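Local atomic coordinates of hypothetical protein PA3696 (Pseudomonas aeruginosa, PDB entry 1YOX), a protein that is of unknown function but belongs to the AIM24 (mitochondrial biogenesis) family of the cupin clan. Residues V103-D106 against D107-G110; R168-G172 against E173-V177; A184-D187 against G188-Y191; Q223-F227 against S228-G232. One frame throughout, in Å; residues are numbered along the deposited sequence.

Contacts 1, 2 and 3 form one run of turns, and contact 4 lies apart from them. Contact 3 is the middle member: Val108 CG1 of contact 1 packs 3.9 Å from Thr186 CG2, and Leu170 CD1 of contact 2 comes within 3.5 Å of Ile189 CD1. Contacts 1 and 2 do not touch, with nearest atoms about 8 Å apart. Contact 4, where a strand passes into the C-terminal helix, is about 26 Å from contact 1 between centres, on the opposite side of the chain's centre. Its nearest atoms are about 7 Å from contacts 2 and 3. Contacts 2 and 4 both meet the second subunit. No active site is known to which the four could be related.

Contact 1: V103-D106 against D107-G110; sequences VDLD and DVGG
A short 3-10 turn closed by two glycines ends strand 98-104, and the carbonyl of Leu105 is its focus, taking up both Val108 N and Gly110 N. Val108 N donates to Leu105 O over 2.8 Å, and Gly110 N reaches Leu105 O over 2.9 Å. The two N-H groups come from opposite faces of the carbonyl plane, each well out of it, so this oxygen is gripped from both sides. Inside the loop a weak bond of 3.5 Å joins Gly109 N to Asp106 O. Both glycines have positive phi values, which glycine adopts without strain.

Asp104 starts the turn. With its CG anti to the backbone N (chi1 -167°), OD1 swings forward to accept Asp106 N at 2.8 Å, an Asx turn in which an aspartate suits a place where the strand gives out. Its carboxylate is turned 66° from that of Asp107, whose OD2 lies 3.3 Å from Asp104 CB. The two OD2 atoms, of Asp104 and Asp107, are only 4.3 Å apart. This proximity may favour protonation of one of them slightly.

On the apolar side, Val108 CG2 lies 4.2 Å from Val103 CG1 and 4.3 Å from Leu105 CD1. The branched valine thus packs against both residues, while Val103 and Leu105 also rest on Leu112 of the following strand. The 6→1 bond from Gly110 to Leu105, the weaker 5→2 bond from Gly109 to Asp106 and the glycine with positive phi at position 109 match a Schellman motif, here joining two strands of different sheets.

Contact 2: R168-G172 against E173-V177; sequences RQLNG and ETLRV
Leu175 and Leu170 meet at about a right angle: Leu170 CD2 lies 4.1 Å from Leu175 CB, touching the base of the other side chain with one methyl. Beyond that base Leu175 turns its tip to a second partner. Its CG is anti to the backbone N (chi1 -166°), which carries CD2 to within 3.7 Å of Arg168 CD. Arg168, extended from CG to NE, also runs roughly perpendicular to Leu175. CD, part of the aliphatic chain of the arginine, meets the methyl, while the guanidinium lies further on, with NH1 4.1 Å from Leu175 CD1.

The turn carrying these side chains joins strand 165-169 to strand 173-178. The two strands sit in different sheets and no clear hydrogen bond links the segments, so the connection is a beta arch and not a hairpin. Asn171 and Gly172 both have positive phi, a conformation that asparagine and glycine accept readily. Leu170 also packs on Leu214 and Val220, which explains an apolar residue here.

Glu173 leans back over the turn, its CG beside its own backbone N (chi1 -73°). OE2 of Glu173 passes 3.8 Å from Asn171 CB. Further along, Leu175, Arg176 and Val177 pair antiparallel with a strand of the second subunit, whose Ile44 O takes a hydrogen bond from Arg176 NH2.

Contact 3: A184-D187 against G188-Y191; sequences AFTD and GIDY
Phe185 and Ile189 bury the largest surfaces here, and the phenylalanine ring meets Ile189 with one end and Tyr191, two residues on, with the other. CD1 of Phe185 stands 4.1 Å from Ile189 CB, so the isoleucine touches the near end of the ring with its branch point. At the far end Phe185 CZ is 3.5 Å from Tyr191 CD2. The ring centroids are 5.2 Å apart and the planes are inclined at 51°, an oblique pairing. Both aromatics place CG between the backbone N and the carbonyl carbon (chi1 60° and 62°), which turns the rings toward each other, and Leu148 packs on both.

Ile189 CB also sits 3.9 Å from Thr186 O, closing the inside of the turn. Thr186 OG1 donates to Asp187 O over 3.2 Å and also bonds to Thr219 N. The carboxylate of Asp187 makes a salt bridge with Arg111. Gly188 has positive phi, and at its backbone angles a side chain would be jammed against the carbonyl O of Asp187, which calls for glycine. Strand 182-185 enters from one sheet and strand 189-195 leaves in another, the mark of a beta arch, consistent with the cupin-like beta fold of the family.

Contact 4: Q223-F227 against S228-G232; sequences QSLPF and SRLAG
Ser228 meets the preceding loop through its hydroxyl, OG lying 3.7 Å from Pro226 CB. This small residue can be buried against the proline ring, and Phe140 and Phe141 also pack on it.

Arg229 follows. Its CB sits 3.9 Å from Pro226 CG, and its N makes a weak bond to Pro226 O. The chain leaves with CG anti to the backbone N (chi1 175°) and bends at its third torsion, bringing the guanidinium back beside the loop. There NH1 of Arg229 donates to a water 2.7 Å away, which in turn donates to Ser224 O at 2.8 Å, although that water has other acceptors in reach. NH2 has a salt bridge to Asp178 and bonds Met37 O of the second subunit, so this buried charge is matched within the trimer.

Pro226 occupies the N-cap position of helix 227-237. Having no N-H, it suits the loop just before the first turn, and its carbonyl opens the helical bonding: Leu230 N reaches Pro226 O over 2.9 Å in the carbonyl plane, nearly straight at 166°. Leu230 CB also rests 4.2 Å from Leu225 CD1, and its side chain packs on Leu230 of the third subunit and Pro95 of the second.

Ala231 N continues the helix to Phe227 O. Its methyl lies over one face of the Phe227 ring, a CH-pi contact with CB 4.1 Å from the centroid and 18° off the normal; the small methyl suits a place against the ring. Gly232 N then bonds to Ser228 O over 3.0 Å, carrying the pattern onward.

Contact 1: V103-D106 against D107-G110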
ATOM      1  N   VAL C 103     -16.713  13.088   4.949  1.00 42.02           N
ATOM      2  CA  VAL C 103     -17.540  13.949   4.137  1.00 42.78           C
ATOM      3  C   VAL C 103     -18.797  14.215   4.944  1.00 43.78           C
ATOM      4  O   VAL C 103     -19.521  13.286   5.317  1.00 43.02           O
ATOM      5  CB  VAL C 103     -17.847  13.328   2.737  1.00 43.03           C
ATOM      6  CG1 VAL C 103     -18.796  14.224   1.937  1.00 44.31           C
ATOM      7  CG2 VAL C 103     -16.551  13.072   1.934  1.00 41.87           C
ATOM      8  N   ASP C 104     -19.029  15.488   5.263  1.00 45.48           N
ATOM      9  CA  ASP C 104     -20.276  15.868   5.934  1.00 46.66           C
ATOM     10  C   ASP C 104     -21.351  15.865   4.883  1.00 47.15           C
ATOM     11  O   ASP C 104     -21.228  16.514   3.852  1.00 47.81           O
ATOM     12  CB  ASP C 104     -20.166  17.236   6.607  1.00 46.92           C
ATOM     13  CG  ASP C 104     -21.318  17.510   7.566  1.00 47.73           C
ATOM     14  OD1 ASP C 104     -22.469  17.104   7.286  1.00 51.29           O
ATOM     15  OD2 ASP C 104     -21.085  18.139   8.608  1.00 47.58           O
ATOM     16  N   LEU C 105     -22.393  15.092   5.117  1.00 47.93           N
ATOM     17  CA  LEU C 105     -23.470  15.037   4.167  1.00 48.80           C
ATOM     18  C   LEU C 105     -24.119  16.430   4.009  1.00 50.66           C
ATOM     19  O   LEU C 105     -24.435  16.844   2.871  1.00 50.48           O
ATOM     20  CB  LEU C 105     -24.460  13.925   4.536  1.00 48.81           C
ATOM     21  CG  LEU C 105     -24.390  12.566   3.783  1.00 48.69           C
ATOM     22  CD1 LEU C 105     -23.082  12.317   3.058  1.00 46.03           C
ATOM     23  CD2 LEU C 105     -24.762  11.377   4.665  1.00 47.42           C
ATOM     24  N   ASP C 106     -24.262  17.175   5.120  1.00 51.68           N
ATOM     25  CA  ASP C 106     -24.791  18.551   5.041  1.00 53.02           C
ATOM     26  C   ASP C 106     -24.060  19.362   3.989  1.00 53.12           C
ATOM     27  O   ASP C 106     -24.684  20.069   3.226  1.00 53.52           O
ATOM     28  CB  ASP C 106     -24.753  19.289   6.383  1.00 53.11           C
ATOM     29  CG  ASP C 106     -25.873  18.869   7.317  1.00 54.87           C
ATOM     30  OD1 ASP C 106     -25.829  19.258   8.518  1.00 56.50           O
ATOM     31  OD2 ASP C 106     -26.789  18.138   6.867  1.00 55.66           O
ATOM     32  N   ASP C 107     -22.740  19.226   3.940  1.00 53.83           N
ATOM     33  CA  ASP C 107     -21.901  19.973   2.995  1.00 54.13           C
ATOM     34  C   ASP C 107     -22.122  19.615   1.537  1.00 53.55           C
ATOM     35  O   ASP C 107     -21.517  20.222   0.664  1.00 54.34           O
ATOM     36  CB  ASP C 107     -20.409  19.796   3.332  1.00 54.68           C
ATOM     37  CG  ASP C 107     -19.963  20.652   4.511  1.00 56.86           C
ATOM     38  OD1 ASP C 107     -20.401  21.831   4.627  1.00 59.00           O
ATOM     39  OD2 ASP C 107     -19.160  20.145   5.322  1.00 59.38           O
ATOM     40  N   VAL C 108     -22.957  18.619   1.273  1.00 53.07           N
ATOM     41  CA  VAL C 108     -23.173  18.103  -0.090  1.00 52.71           C
ATOM     42  C   VAL C 108     -24.646  17.701  -0.331  1.00 52.38           C
ATOM     43  O   VAL C 108     -24.932  16.752  -1.068  1.00 52.42           O
ATOM     44  CB  VAL C 108     -22.225  16.884  -0.451  1.00 52.67           C
ATOM     45  CG1 VAL C 108     -20.756  17.296  -0.487  1.00 53.13           C
ATOM     46  CG2 VAL C 108     -22.455  15.691   0.486  1.00 52.06           C
ATOM     47  N   GLY C 109     -25.576  18.416   0.303  1.00 51.96           N
ATOM     48  CA  GLY C 109     -26.987  18.264  -0.034  1.00 51.00           C
ATOM     49  C   GLY C 109     -27.674  17.080   0.613  1.00 50.19           C
ATOM     50  O   GLY C 109     -28.856  16.857   0.395  1.00 49.61           O
ATOM     51  N   GLY C 110     -26.946  16.333   1.432  1.00 49.98           N
ATOM     52  CA  GLY C 110     -27.520  15.184   2.130  1.00 49.34           C
ATOM     53  C   GLY C 110     -27.576  13.932   1.289  1.00 49.23           C
ATOM     54  O   GLY C 110     -28.422  13.067   1.523  1.00 49.60           O
TER

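Contact 2: R168-G172 against E173-V177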
ATOM      1  N   ARG C 168     -12.085  16.651  -7.623  1.00 60.85           N
ATOM      2  CA  ARG C 168     -12.327  17.493  -8.785  1.00 62.09           C
ATOM      3  C   ARG C 168     -13.725  18.067  -8.774  1.00 62.55           C
ATOM      4  O   ARG C 168     -14.696  17.357  -8.518  1.00 62.57           O
ATOM      5  CB  ARG C 168     -12.095  16.704 -10.080  1.00 62.46           C
ATOM      6  CG  ARG C 168     -10.620  16.514 -10.395  1.00 63.34           C
ATOM      7  CD  ARG C 168     -10.374  15.805 -11.709  1.00 66.08           C
ATOM      8  NE  ARG C 168      -9.062  16.181 -12.236  1.00 68.67           N
ATOM      9  CZ  ARG C 168      -8.862  16.939 -13.316  1.00 69.59           C
ATOM     10  NH1 ARG C 168      -9.896  17.387 -14.030  1.00 69.81           N
ATOM     11  NH2 ARG C 168      -7.618  17.235 -13.691  1.00 69.14           N
ATOM     12  N   GLN C 169     -13.811  19.370  -9.036  1.00 63.51           N
ATOM     13  CA  GLN C 169     -15.086  20.062  -9.256  1.00 63.84           C
ATOM     14  C   GLN C 169     -15.329  20.096 -10.759  1.00 63.74           C
ATOM     15  O   GLN C 169     -14.424  20.430 -11.520  1.00 63.35           O
ATOM     16  CB  GLN C 169     -15.014  21.490  -8.715  1.00 64.07           C
ATOM     17  CG  GLN C 169     -14.064  21.657  -7.531  1.00 65.82           C
ATOM     18  CD  GLN C 169     -14.558  20.959  -6.263  1.00 67.32           C
ATOM     19  OE1 GLN C 169     -15.766  20.799  -6.057  1.00 67.59           O
ATOM     20  NE2 GLN C 169     -13.619  20.556  -5.402  1.00 65.94           N
ATOM     21  N   LEU C 170     -16.537  19.759 -11.194  1.00 63.78           N
ATOM     22  CA  LEU C 170     -16.789  19.672 -12.629  1.00 64.23           C
ATOM     23  C   LEU C 170     -17.137  20.971 -13.393  1.00 64.72           C
ATOM     24  O   LEU C 170     -16.468  21.300 -14.373  1.00 65.04           O
ATOM     25  CB  LEU C 170     -17.736  18.513 -12.980  1.00 64.21           C
ATOM     26  CG  LEU C 170     -17.090  17.124 -13.079  1.00 62.98           C
ATOM     27  CD1 LEU C 170     -17.945  16.230 -13.972  1.00 61.84           C
ATOM     28  CD2 LEU C 170     -15.658  17.189 -13.616  1.00 60.66           C
ATOM     29  N   ASN C 171     -18.163  21.705 -12.964  1.00 64.83           N
ATOM     30  CA  ASN C 171     -18.590  22.943 -13.680  1.00 64.97           C
ATOM     31  C   ASN C 171     -18.936  22.720 -15.171  1.00 64.63           C
ATOM     32  O   ASN C 171     -18.238  23.224 -16.055  1.00 64.74           O
ATOM     33  CB  ASN C 171     -17.525  24.059 -13.564  1.00 64.89           C
ATOM     34  CG  ASN C 171     -17.296  24.526 -12.125  1.00 65.57           C
ATOM     35  OD1 ASN C 171     -18.250  24.861 -11.410  1.00 65.91           O
ATOM     36  ND2 ASN C 171     -16.020  24.571 -11.700  1.00 63.19           N
ATOM     37  N   GLY C 172     -20.004  21.974 -15.448  1.00 64.15           N
ATOM     38  CA  GLY C 172     -20.362  21.636 -16.827  1.00 63.97           C
ATOM     39  C   GLY C 172     -19.146  21.283 -17.676  1.00 63.92           C
ATOM     40  O   GLY C 172     -18.790  22.002 -18.611  1.00 63.90           O
ATOM     41  N   GLU C 173     -18.487  20.185 -17.317  1.00 63.55           N
ATOM     42  CA  GLU C 173     -17.333  19.664 -18.056  1.00 63.26           C
ATOM     43  C   GLU C 173     -17.537  18.155 -18.244  1.00 61.95           C
ATOM     44  O   GLU C 173     -18.446  17.568 -17.631  1.00 61.54           O
ATOM     45  CB  GLU C 173     -16.018  19.980 -17.311  1.00 62.86           C
ATOM     46  CG  GLU C 173     -15.616  21.461 -17.380  1.00 64.96           C
ATOM     47  CD  GLU C 173     -14.389  21.839 -16.518  1.00 65.37           C
ATOM     48  OE1 GLU C 173     -13.243  21.523 -16.915  1.00 66.91           O
ATOM     49  OE2 GLU C 173     -14.571  22.496 -15.462  1.00 67.64           O
ATOM     50  N   THR C 174     -16.732  17.535 -19.106  1.00 60.58           N
ATOM     51  CA  THR C 174     -16.735  16.074 -19.211  1.00 59.62           C
ATOM     52  C   THR C 174     -15.436  15.435 -18.710  1.00 58.65           C
ATOM     53  O   THR C 174     -14.328  15.783 -19.145  1.00 59.19           O
ATOM     54  CB  THR C 174     -17.130  15.563 -20.619  1.00 60.03           C
ATOM     55  OG1 THR C 174     -18.555  15.365 -20.669  1.00 61.11           O
ATOM     56  CG2 THR C 174     -16.440  14.236 -20.948  1.00 59.51           C
ATOM     57  N   LEU C 175     -15.584  14.510 -17.763  1.00 56.80           N
ATOM     58  CA  LEU C 175     -14.443  13.766 -17.258  1.00 54.00           C
ATOM     59  C   LEU C 175     -14.618  12.294 -17.612  1.00 52.46           C
ATOM     60  O   LEU C 175     -15.665  11.699 -17.352  1.00 52.05           O
ATOM     61  CB  LEU C 175     -14.258  14.002 -15.758  1.00 53.78           C
ATOM     62  CG  LEU C 175     -12.936  13.576 -15.085  1.00 54.07           C
ATOM     63  CD1 LEU C 175     -11.685  14.108 -15.784  1.00 53.34           C
ATOM     64  CD2 LEU C 175     -12.915  13.962 -13.620  1.00 53.51           C
ATOM     65  N   ARG C 176     -13.606  11.735 -18.267  1.00 50.40           N
ATOM     66  CA  ARG C 176     -13.539  10.303 -18.517  1.00 48.87           C
ATOM     67  C   ARG C 176     -12.544   9.678 -17.535  1.00 46.71           C
ATOM     68  O   ARG C 176     -11.405  10.144 -17.385  1.00 45.70           O
ATOM     69  CB  ARG C 176     -13.146  10.001 -19.965  1.00 48.84           C
ATOM     70  CG  ARG C 176     -14.330   9.994 -20.987  1.00 51.48           C
ATOM     71  CD  ARG C 176     -13.813  10.088 -22.452  1.00 50.39           C
ATOM     72  NE  ARG C 176     -12.892  11.224 -22.605  1.00 52.63           N
ATOM     73  CZ  ARG C 176     -11.847  11.256 -23.435  1.00 53.73           C
ATOM     74  NH1 ARG C 176     -11.566  10.207 -24.218  1.00 53.05           N
ATOM     75  NH2 ARG C 176     -11.073  12.343 -23.475  1.00 52.28           N
ATOM     76  N   VAL C 177     -13.001   8.630 -16.860  1.00 44.59           N
ATOM     77  CA  VAL C 177     -12.269   8.019 -15.765  1.00 42.84           C
ATOM     78  C   VAL C 177     -12.212   6.503 -15.970  1.00 42.05           C
ATOM     79  O   VAL C 177     -13.250   5.866 -16.215  1.00 40.61           O
ATOM     80  CB  VAL C 177     -12.955   8.378 -14.392  1.00 43.00           C
ATOM     81  CG1 VAL C 177     -12.408   7.536 -13.248  1.00 43.77           C
ATOM     82  CG2 VAL C 177     -12.817   9.868 -14.064  1.00 40.51           C
TER

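Contact 3: A184-D187 against G188-Y191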
ATOM      1  N   ALA C 184     -16.194   8.578  -5.234  1.00 42.12           N
ATOM      2  CA  ALA C 184     -17.448   9.212  -4.812  1.00 43.22           C
ATOM      3  C   ALA C 184     -17.789  10.400  -5.727  1.00 43.90           C
ATOM      4  O   ALA C 184     -16.895  10.975  -6.372  1.00 43.15           O
ATOM      5  CB  ALA C 184     -17.331   9.692  -3.349  1.00 42.75           C
ATOM      6  N   PHE C 185     -19.078  10.753  -5.769  1.00 45.03           N
ATOM      7  CA  PHE C 185     -19.552  11.983  -6.431  1.00 46.42           C
ATOM      8  C   PHE C 185     -20.905  12.469  -5.893  1.00 47.87           C
ATOM      9  O   PHE C 185     -21.738  11.684  -5.412  1.00 47.59           O
ATOM     10  CB  PHE C 185     -19.611  11.834  -7.964  1.00 46.10           C
ATOM     11  CG  PHE C 185     -20.528  10.731  -8.442  1.00 45.84           C
ATOM     12  CD1 PHE C 185     -21.852  10.998  -8.770  1.00 44.76           C
ATOM     13  CD2 PHE C 185     -20.060   9.436  -8.583  1.00 45.91           C
ATOM     14  CE1 PHE C 185     -22.702   9.993  -9.218  1.00 45.52           C
ATOM     15  CE2 PHE C 185     -20.902   8.424  -9.020  1.00 47.16           C
ATOM     16  CZ  PHE C 185     -22.234   8.708  -9.342  1.00 46.02           C
ATOM     17  N   THR C 186     -21.096  13.781  -5.996  1.00 49.52           N
ATOM     18  CA  THR C 186     -22.288  14.479  -5.526  1.00 50.97           C
ATOM     19  C   THR C 186     -23.364  14.375  -6.593  1.00 52.53           C
ATOM     20  O   THR C 186     -23.127  13.816  -7.666  1.00 52.82           O
ATOM     21  CB  THR C 186     -21.963  15.981  -5.330  1.00 50.99           C
ATOM     22  OG1 THR C 186     -21.449  16.517  -6.559  1.00 50.31           O
ATOM     23  CG2 THR C 186     -20.901  16.170  -4.254  1.00 49.50           C
ATOM     24  N   ASP C 187     -24.543  14.929  -6.310  1.00 54.06           N
ATOM     25  CA  ASP C 187     -25.613  15.076  -7.312  1.00 54.85           C
ATOM     26  C   ASP C 187     -25.177  16.059  -8.396  1.00 55.12           C
ATOM     27  O   ASP C 187     -24.225  16.814  -8.199  1.00 54.94           O
ATOM     28  CB  ASP C 187     -26.895  15.593  -6.652  1.00 55.09           C
ATOM     29  CG  ASP C 187     -27.745  14.480  -6.056  1.00 56.92           C
ATOM     30  OD1 ASP C 187     -28.173  13.565  -6.804  1.00 58.21           O
ATOM     31  OD2 ASP C 187     -28.007  14.535  -4.832  1.00 59.17           O
ATOM     32  N   GLY C 188     -25.874  16.047  -9.534  1.00 55.87           N
ATOM     33  CA  GLY C 188     -25.593  16.980 -10.633  1.00 56.21           C
ATOM     34  C   GLY C 188     -24.528  16.477 -11.601  1.00 56.62           C
ATOM     35  O   GLY C 188     -24.100  17.199 -12.536  1.00 56.01           O
ATOM     36  N   ILE C 189     -24.105  15.234 -11.363  1.00 56.15           N
ATOM     37  CA  ILE C 189     -23.114  14.563 -12.181  1.00 55.73           C
ATOM     38  C   ILE C 189     -23.759  13.324 -12.764  1.00 55.61           C
ATOM     39  O   ILE C 189     -24.325  12.496 -12.027  1.00 55.18           O
ATOM     40  CB  ILE C 189     -21.903  14.139 -11.334  1.00 55.98           C
ATOM     41  CG1 ILE C 189     -21.194  15.362 -10.755  1.00 55.82           C
ATOM     42  CG2 ILE C 189     -20.956  13.252 -12.137  1.00 55.28           C
ATOM     43  CD1 ILE C 189     -20.623  16.282 -11.797  1.00 57.31           C
ATOM     44  N   ASP C 190     -23.686  13.216 -14.088  1.00 55.44           N
ATOM     45  CA  ASP C 190     -24.185  12.051 -14.818  1.00 55.84           C
ATOM     46  C   ASP C 190     -23.016  11.108 -15.122  1.00 55.34           C
ATOM     47  O   ASP C 190     -21.899  11.554 -15.408  1.00 54.99           O
ATOM     48  CB  ASP C 190     -24.835  12.504 -16.123  1.00 56.06           C
ATOM     49  CG  ASP C 190     -25.794  11.479 -16.695  1.00 59.10           C
ATOM     50  OD1 ASP C 190     -25.372  10.657 -17.575  1.00 59.23           O
ATOM     51  OD2 ASP C 190     -26.982  11.518 -16.261  1.00 61.21           O
ATOM     52  N   TYR C 191     -23.287   9.812 -15.074  1.00 55.05           N
ATOM     53  CA  TYR C 191     -22.264   8.793 -15.256  1.00 55.07           C
ATOM     54  C   TYR C 191     -22.809   7.669 -16.123  1.00 55.52           C
ATOM     55  O   TYR C 191     -23.989   7.316 -16.047  1.00 55.39           O
ATOM     56  CB  TYR C 191     -21.803   8.221 -13.893  1.00 54.30           C
ATOM     57  CG  TYR C 191     -22.920   7.537 -13.116  1.00 54.14           C
ATOM     58  CD1 TYR C 191     -23.066   6.146 -13.141  1.00 52.95           C
ATOM     59  CD2 TYR C 191     -23.863   8.290 -12.400  1.00 52.78           C
ATOM     60  CE1 TYR C 191     -24.117   5.519 -12.458  1.00 52.70           C
ATOM     61  CE2 TYR C 191     -24.910   7.677 -11.713  1.00 52.17           C
ATOM     62  CZ  TYR C 191     -25.035   6.294 -11.747  1.00 53.67           C
ATOM     63  OH  TYR C 191     -26.078   5.687 -11.058  1.00 55.05           O
TER

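Contact 4: Q223-F227 against S228-G232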
ATOM      1  N   GLN C 223      -9.513   8.027  -7.207  1.00 34.39           N
ATOM      2  CA  GLN C 223      -8.438   7.351  -6.501  1.00 33.00           C
ATOM      3  C   GLN C 223      -7.443   6.858  -7.522  1.00 33.63           C
ATOM      4  O   GLN C 223      -7.845   6.338  -8.582  1.00 33.52           O
ATOM      5  CB  GLN C 223      -8.999   6.192  -5.660  1.00 33.06           C
ATOM      6  CG  GLN C 223      -9.535   4.965  -6.437  1.00 31.29           C
ATOM      7  CD  GLN C 223     -10.477   4.104  -5.613  1.00 32.53           C
ATOM      8  OE1 GLN C 223     -11.622   3.849  -6.012  1.00 35.46           O
ATOM      9  NE2 GLN C 223     -10.035   3.704  -4.437  1.00 27.34           N
ATOM     10  N   SER C 224      -6.151   7.032  -7.227  1.00 33.35           N
ATOM     11  CA  SER C 224      -5.098   6.598  -8.129  1.00 33.49           C
ATOM     12  C   SER C 224      -4.866   5.083  -8.165  1.00 34.00           C
ATOM     13  O   SER C 224      -4.378   4.564  -9.166  1.00 35.07           O
ATOM     14  CB  SER C 224      -3.779   7.288  -7.774  1.00 33.49           C
ATOM     15  OG  SER C 224      -3.313   6.891  -6.496  1.00 33.48           O
ATOM     16  N   LEU C 225      -5.159   4.375  -7.069  1.00 33.56           N
ATOM     17  CA  LEU C 225      -4.880   2.944  -7.000  1.00 32.61           C
ATOM     18  C   LEU C 225      -6.069   2.206  -6.423  1.00 32.53           C
ATOM     19  O   LEU C 225      -6.040   1.762  -5.276  1.00 31.18           O
ATOM     20  CB  LEU C 225      -3.589   2.622  -6.235  1.00 33.39           C
ATOM     21  CG  LEU C 225      -3.231   1.121  -6.072  1.00 32.73           C
ATOM     22  CD1 LEU C 225      -3.046   0.399  -7.385  1.00 29.56           C
ATOM     23  CD2 LEU C 225      -2.013   0.961  -5.200  1.00 32.71           C
ATOM     24  N   PRO C 226      -7.104   2.028  -7.263  1.00 32.72           N
ATOM     25  CA  PRO C 226      -8.316   1.394  -6.832  1.00 32.90           C
ATOM     26  C   PRO C 226      -8.030  -0.078  -6.570  1.00 33.00           C
ATOM     27  O   PRO C 226      -7.118  -0.656  -7.178  1.00 32.61           O
ATOM     28  CB  PRO C 226      -9.274   1.587  -8.019  1.00 33.15           C
ATOM     29  CG  PRO C 226      -8.430   1.845  -9.210  1.00 32.79           C
ATOM     30  CD  PRO C 226      -7.118   2.380  -8.702  1.00 32.78           C
ATOM     31  N   PHE C 227      -8.770  -0.640  -5.623  1.00 32.94           N
ATOM     32  CA  PHE C 227      -8.598  -2.011  -5.212  1.00 34.01           C
ATOM     33  C   PHE C 227      -8.709  -2.968  -6.410  1.00 34.74           C
ATOM     34  O   PHE C 227      -8.054  -4.029  -6.457  1.00 35.29           O
ATOM     35  CB  PHE C 227      -9.662  -2.340  -4.162  1.00 33.63           C
ATOM     36  CG  PHE C 227      -9.727  -3.791  -3.791  1.00 33.62           C
ATOM     37  CD1 PHE C 227      -8.692  -4.394  -3.093  1.00 32.96           C
ATOM     38  CD2 PHE C 227     -10.837  -4.547  -4.121  1.00 33.85           C
ATOM     39  CE1 PHE C 227      -8.757  -5.709  -2.738  1.00 32.01           C
ATOM     40  CE2 PHE C 227     -10.908  -5.871  -3.761  1.00 33.13           C
ATOM     41  CZ  PHE C 227      -9.866  -6.458  -3.091  1.00 33.12           C
ATOM     42  N   SER C 228      -9.555  -2.587  -7.361  1.00 35.27           N
ATOM     43  CA  SER C 228      -9.876  -3.424  -8.512  1.00 35.59           C
ATOM     44  C   SER C 228      -8.666  -3.538  -9.399  1.00 34.99           C
ATOM     45  O   SER C 228      -8.412  -4.591  -9.987  1.00 35.03           O
ATOM     46  CB  SER C 228     -11.043  -2.817  -9.294  1.00 35.40           C
ATOM     47  OG  SER C 228     -10.857  -1.425  -9.483  1.00 38.01           O
ATOM     48  N   ARG C 229      -7.919  -2.445  -9.494  1.00 33.74           N
ATOM     49  CA  ARG C 229      -6.683  -2.486 -10.218  1.00 33.30           C
ATOM     50  C   ARG C 229      -5.610  -3.225  -9.424  1.00 33.23           C
ATOM     51  O   ARG C 229      -4.855  -4.044  -9.991  1.00 32.68           O
ATOM     52  CB  ARG C 229      -6.224  -1.088 -10.611  1.00 32.88           C
ATOM     53  CG  ARG C 229      -4.873  -1.089 -11.276  1.00 32.88           C
ATOM     54  CD  ARG C 229      -4.387   0.305 -11.556  1.00 35.97           C
ATOM     55  NE  ARG C 229      -5.314   1.029 -12.443  1.00 37.19           N
ATOM     56  CZ  ARG C 229      -5.059   2.202 -13.018  1.00 35.15           C
ATOM     57  NH1 ARG C 229      -3.898   2.803 -12.817  1.00 35.22           N
ATOM     58  NH2 ARG C 229      -5.973   2.771 -13.797  1.00 35.39           N
ATOM     59  N   LEU C 230      -5.543  -2.952  -8.116  1.00 32.08           N
ATOM     60  CA  LEU C 230      -4.571  -3.633  -7.264  1.00 31.20           C
ATOM     61  C   LEU C 230      -4.852  -5.140  -7.315  1.00 30.79           C
ATOM     62  O   LEU C 230      -3.984  -5.911  -7.709  1.00 30.14           O
ATOM     63  CB  LEU C 230      -4.642  -3.132  -5.809  1.00 31.16           C
ATOM     64  CG  LEU C 230      -3.470  -3.142  -4.804  1.00 30.54           C
ATOM     65  CD1 LEU C 230      -3.936  -3.277  -3.331  1.00 28.30           C
ATOM     66  CD2 LEU C 230      -2.391  -4.123  -5.101  1.00 29.81           C
ATOM     67  N   ALA C 231      -6.065  -5.554  -6.942  1.00 30.39           N
ATOM     68  CA  ALA C 231      -6.390  -6.990  -6.864  1.00 30.68           C
ATOM     69  C   ALA C 231      -6.265  -7.651  -8.226  1.00 32.07           C
ATOM     70  O   ALA C 231      -5.665  -8.727  -8.330  1.00 31.31           O
ATOM     71  CB  ALA C 231      -7.748  -7.207  -6.312  1.00 30.47           C
ATOM     72  N   GLY C 232      -6.816  -6.997  -9.261  1.00 33.05           N
ATOM     73  CA  GLY C 232      -6.773  -7.502 -10.635  1.00 34.69           C
ATOM     74  C   GLY C 232      -5.380  -7.811 -11.148  1.00 36.26           C
ATOM     75  O   GLY C 232      -5.116  -8.942 -11.613  1.00 37.00           O
TER
HETATM   76  O   HOH W   1      -2.791   2.591 -10.349  1.00 49.77           O